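Local structure of SidF, inhibitor of growth family, member 3 (Legionella pneumophila subsp. pneumophila, 4FYE) at residues A[28-33]-A[79-84]; A[87-92]-A[171-176]. The protein probably removes phosphate from phosphatidylinositol phosphates, acting as a phosphoinositide phosphatase of Legionella pneumophila. The protein carries 1 engineered substitution. All coordinates share one frame; numbering follows the deposited sequence.

Contact 1: A[28-33]-A[79-84]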
# COMPACT_ATOMS: atom_id res chain seq x y z
N GLN A 28 -25.67 -0.02 -7.07
CA GLN A 28 -24.29 -0.11 -6.53
C GLN A 28 -23.45 -1.02 -7.41
O GLN A 28 -23.98 -1.93 -8.06
CB GLN A 28 -24.30 -0.58 -5.08
CG GLN A 28 -25.35 0.16 -4.25
CD GLN A 28 -25.49 -0.31 -2.83
OE1 GLN A 28 -24.90 -1.31 -2.42
NE2 GLN A 28 -26.27 0.43 -2.04
N HIS A 29 -22.16 -0.75 -7.48
CA HIS A 29 -21.25 -1.66 -8.18
C HIS A 29 -21.10 -3.08 -7.61
O HIS A 29 -20.70 -4.01 -8.32
CB HIS A 29 -19.90 -0.96 -8.33
CG HIS A 29 -19.99 0.35 -9.09
ND1 HIS A 29 -20.78 0.52 -10.21
CD2 HIS A 29 -19.37 1.57 -8.86
CE1 HIS A 29 -20.67 1.78 -10.64
NE2 HIS A 29 -19.81 2.43 -9.82
N LEU A 30 -21.40 -3.27 -6.34
CA LEU A 30 -21.24 -4.58 -5.73
C LEU A 30 -21.85 -4.53 -4.33
O LEU A 30 -22.11 -3.44 -3.81
CB LEU A 30 -19.75 -4.98 -5.70
CG LEU A 30 -18.87 -4.33 -4.61
CD1 LEU A 30 -18.34 -5.34 -3.58
CD2 LEU A 30 -17.73 -3.63 -5.29
N ALA A 31 -22.08 -5.69 -3.74
CA ALA A 31 -22.74 -5.71 -2.45
C ALA A 31 -21.75 -5.62 -1.31
O ALA A 31 -20.81 -6.41 -1.20
CB ALA A 31 -23.60 -6.94 -2.31
N TYR A 32 -21.98 -4.65 -0.45
CA TYR A 32 -21.17 -4.49 0.76
C TYR A 32 -21.81 -4.94 2.09
O TYR A 32 -21.07 -5.19 3.05
CB TYR A 32 -20.86 -3.03 0.88
CG TYR A 32 -19.93 -2.57 -0.16
CD1 TYR A 32 -18.52 -2.71 0.03
CD2 TYR A 32 -20.40 -1.95 -1.32
CE1 TYR A 32 -17.62 -2.24 -0.93
CE2 TYR A 32 -19.50 -1.48 -2.28
CZ TYR A 32 -18.14 -1.62 -2.08
OH TYR A 32 -17.27 -1.10 -3.01
N GLY A 33 -23.15 -5.04 2.12
CA GLY A 33 -23.95 -5.44 3.28
C GLY A 33 -23.87 -4.40 4.39
O GLY A 33 -23.46 -3.26 4.16
N ILE A 79 -23.17 -14.32 -1.33
CA ILE A 79 -24.16 -14.80 -2.28
C ILE A 79 -24.27 -13.83 -3.50
O ILE A 79 -24.14 -14.24 -4.64
CB ILE A 79 -25.56 -14.95 -1.67
CG1 ILE A 79 -25.62 -15.81 -0.39
CG2 ILE A 79 -26.55 -15.41 -2.69
CD1 ILE A 79 -25.32 -17.25 -0.50
N ASP A 80 -24.46 -12.55 -3.23
CA ASP A 80 -24.83 -11.57 -4.24
C ASP A 80 -23.68 -11.35 -5.18
O ASP A 80 -23.90 -11.19 -6.39
CB ASP A 80 -25.19 -10.21 -3.60
CG ASP A 80 -26.51 -10.24 -2.81
OD1 ASP A 80 -27.33 -11.18 -2.99
OD2 ASP A 80 -26.74 -9.32 -1.99
N ASN A 81 -22.47 -11.29 -4.61
CA ASN A 81 -21.30 -10.96 -5.40
C ASN A 81 -20.93 -12.14 -6.33
O ASN A 81 -20.59 -11.93 -7.45
CB ASN A 81 -20.12 -10.47 -4.55
CG ASN A 81 -20.36 -9.07 -3.91
OD1 ASN A 81 -21.05 -8.23 -4.46
ND2 ASN A 81 -19.78 -8.83 -2.76
N LEU A 82 -21.10 -13.37 -5.87
CA LEU A 82 -20.90 -14.51 -6.73
C LEU A 82 -22.04 -14.56 -7.78
O LEU A 82 -21.80 -14.85 -8.99
CB LEU A 82 -20.87 -15.79 -5.88
CG LEU A 82 -20.36 -17.15 -6.39
CD1 LEU A 82 -21.15 -18.35 -5.84
CD2 LEU A 82 -20.38 -17.20 -7.90
N VAL A 83 -23.27 -14.26 -7.35
CA VAL A 83 -24.42 -14.27 -8.30
C VAL A 83 -24.15 -13.33 -9.42
O VAL A 83 -24.47 -13.65 -10.55
CB VAL A 83 -25.75 -13.84 -7.69
CG1 VAL A 83 -26.71 -13.33 -8.77
CG2 VAL A 83 -26.36 -15.03 -6.99
N ALA A 84 -23.55 -12.18 -9.11
CA ALA A 84 -23.25 -11.20 -10.16
C ALA A 84 -22.18 -11.76 -11.12
O ALA A 84 -22.38 -11.78 -12.32
CB ALA A 84 -22.81 -9.85 -9.56
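Asn81 points its carboxamide from the helix straight at the backbone of Ala31 and binds it at two points. Its OD1 takes the amide N of Ala31 at 2.8 Å, the N-H pointing nearly straight at the oxygen. Its ND2 gives a hydrogen to the carbonyl O of the same residue at 3.1 Å. Each oxygen is met on a lone pair in its carbonyl plane, and Ala31 O lies close to the amide plane of Asn81, so the two bonds together fix the rotation of the carboxamide. CG stands anti to the carbonyl carbon of Asn81 (chi1 -70°), which carries the amide out from the helix toward the loop. The methyl of Ala31 drops toward the helix and rests on Asp80, CB to CB 3.9 Å, while the carboxylate of Asp80 is engaged by Lys113. From the other flank Leu30 crosses the amide obliquely, its CD1 3.9 Å from Asn81 ND2. Gly713 O is a further acceptor for that nitrogen. This two-pronged side-chain-to-backbone pairing, in which one amide serves both the N-H and the C=O of a single residue, joins the irregular segment before strand 39-42 to helix 71-92.

Contact 2: A[87-92]-A[171-176]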
# COMPACT_ATOMS: atom_id res chain seq x y z
N LYS A 87 -23.64 -14.10 -13.48
CA LYS A 87 -24.59 -13.63 -14.50
C LYS A 87 -23.81 -13.04 -15.65
O LYS A 87 -24.19 -13.16 -16.85
CB LYS A 87 -25.55 -12.61 -13.91
CG LYS A 87 -26.68 -13.25 -13.14
CD LYS A 87 -27.70 -12.22 -12.69
CE LYS A 87 -28.80 -12.95 -11.97
NZ LYS A 87 -29.95 -12.05 -11.76
N SER A 88 -22.69 -12.44 -15.27
CA SER A 88 -21.77 -11.84 -16.23
C SER A 88 -21.23 -12.96 -17.14
O SER A 88 -21.25 -12.80 -18.35
CB SER A 88 -20.66 -11.09 -15.51
OG SER A 88 -19.83 -10.44 -16.44
N LEU A 89 -20.83 -14.09 -16.56
CA LEU A 89 -20.32 -15.23 -17.33
C LEU A 89 -21.32 -15.86 -18.27
O LEU A 89 -20.99 -16.09 -19.44
CB LEU A 89 -19.70 -16.32 -16.46
CG LEU A 89 -18.17 -16.49 -16.48
CD1 LEU A 89 -17.43 -15.24 -16.94
CD2 LEU A 89 -17.59 -17.04 -15.19
N ILE A 90 -22.54 -16.11 -17.78
CA ILE A 90 -23.56 -16.66 -18.69
C ILE A 90 -24.03 -15.67 -19.77
O ILE A 90 -24.49 -16.09 -20.83
CB ILE A 90 -24.74 -17.43 -18.01
CG1 ILE A 90 -25.70 -16.51 -17.26
CG2 ILE A 90 -24.23 -18.51 -17.05
CD1 ILE A 90 -26.12 -17.12 -15.92
N ASP A 91 -23.88 -14.37 -19.51
CA ASP A 91 -24.20 -13.33 -20.51
C ASP A 91 -23.17 -13.26 -21.62
O ASP A 91 -23.51 -13.12 -22.78
CB ASP A 91 -24.37 -11.93 -19.88
CG ASP A 91 -25.80 -11.67 -19.36
OD1 ASP A 91 -26.63 -12.61 -19.24
OD2 ASP A 91 -26.09 -10.49 -19.04
N LYS A 92 -21.90 -13.40 -21.27
CA LYS A 92 -20.90 -13.31 -22.31
C LYS A 92 -20.56 -14.67 -22.93
O LYS A 92 -19.70 -14.73 -23.80
CB LYS A 92 -19.66 -12.53 -21.85
CG LYS A 92 -18.59 -13.36 -21.16
CD LYS A 92 -17.37 -12.52 -20.84
CE LYS A 92 -17.74 -11.34 -19.96
NZ LYS A 92 -16.52 -10.87 -19.26
N ASP A 171 -14.65 -17.07 -10.07
CA ASP A 171 -13.70 -16.33 -9.27
C ASP A 171 -13.00 -15.26 -10.10
O ASP A 171 -13.12 -14.05 -9.84
CB ASP A 171 -12.71 -17.36 -8.71
CG ASP A 171 -11.59 -16.73 -7.91
OD1 ASP A 171 -11.87 -16.00 -6.91
OD2 ASP A 171 -10.42 -16.99 -8.28
N LYS A 172 -12.32 -15.72 -11.16
CA LYS A 172 -11.70 -14.83 -12.14
C LYS A 172 -12.67 -13.76 -12.61
O LYS A 172 -12.32 -12.60 -12.67
CB LYS A 172 -11.22 -15.63 -13.33
CG LYS A 172 -9.94 -15.12 -13.98
CD LYS A 172 -9.18 -16.28 -14.63
CE LYS A 172 -8.42 -17.11 -13.59
NZ LYS A 172 -8.32 -18.55 -13.94
N GLU A 173 -13.90 -14.12 -12.95
CA GLU A 173 -14.83 -13.06 -13.38
C GLU A 173 -15.24 -12.08 -12.25
O GLU A 173 -15.51 -10.92 -12.49
CB GLU A 173 -16.07 -13.65 -14.01
CG GLU A 173 -16.99 -12.63 -14.63
CD GLU A 173 -16.39 -11.97 -15.88
OE1 GLU A 173 -15.21 -12.26 -16.25
OE2 GLU A 173 -17.10 -11.15 -16.50
N GLY A 174 -15.34 -12.57 -11.02
CA GLY A 174 -15.74 -11.70 -9.94
C GLY A 174 -14.65 -10.64 -9.81
O GLY A 174 -14.96 -9.44 -9.69
N HIS A 175 -13.39 -11.09 -9.82
CA HIS A 175 -12.27 -10.18 -9.77
C HIS A 175 -12.31 -9.20 -10.91
O HIS A 175 -12.11 -8.00 -10.68
CB HIS A 175 -10.94 -10.94 -9.65
CG HIS A 175 -10.69 -11.52 -8.26
ND1 HIS A 175 -10.36 -10.75 -7.20
CD2 HIS A 175 -10.74 -12.84 -7.79
CE1 HIS A 175 -10.21 -11.54 -6.10
NE2 HIS A 175 -10.44 -12.81 -6.46
N ASN A 176 -12.65 -9.65 -12.13
CA ASN A 176 -12.63 -8.71 -13.25
C ASN A 176 -13.65 -7.63 -13.15
O ASN A 176 -13.42 -6.51 -13.61
CB ASN A 176 -12.78 -9.38 -14.61
CG ASN A 176 -11.62 -10.29 -14.97
OD1 ASN A 176 -11.71 -11.03 -15.96
ND2 ASN A 176 -10.53 -10.28 -14.17
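Glu173 OE2 is gripped by two donors from the facing helix: Ser88 OG gives it a hydrogen bond of 2.8 Å, and Lys92 NZ makes a salt bridge, also 2.8 Å long. The donors use different parts of the oxygen. The serine hydroxyl comes in on the anti lone pair, away from OE1, whereas the ammonium arrives on the syn side, 24° out of the carboxylate plane. NZ also stands 3.6 Å from Glu173 OE1, so its charge faces both oxygens although the short bond goes to one. Ser88 and Lys92 are one helical turn apart, which lets both side chains converge on a single acceptor. The lysine approaches from the direction opposite to the glutamate and bends at chi3 (57°) to bring NZ round to it. Glu173 bends at chi2 (69°), which turns its carboxylate toward Ser88 and Lys92.

Leu89 supplies the apolar part of the contact. It slides past the glutamate in the opposite sense, laying CD1 3.5 Å from Glu173 CG and CD2 3.9 Å from Glu173 CB; nearer the start of helix 167-180 it also touches Ala169 and Leu170. The two helix axes pass 10.0 Å apart and nearly at right angles, so the meeting is confined to a short crossing point.

With Glu173 buried and the leucine methyls packed against its aliphatic chain, the hydroxyl and the ammonium would be expected to stabilise the negative charge of the carboxylate and favour its ionised form.

Both contacts draw on helix 71-92: contact 1 uses its middle and contact 2 its C-terminal part, with their centres 12 Å apart on the same side of the chain's centre. They follow in series, since contact 1 has closed by residue 84 and contact 2 opens at 87. The segments adjoin in sequence but do not otherwise touch. One helix thus receives the loop leading to strand 39-42, at the edge of the six-stranded mixed sheet, and farther along meets helix 167-180, which precedes strand 184-189 of that same sheet. Helix 71-92 therefore meets two elements that each lead into a strand of one sheet, while helix 98-119 packs on it as well.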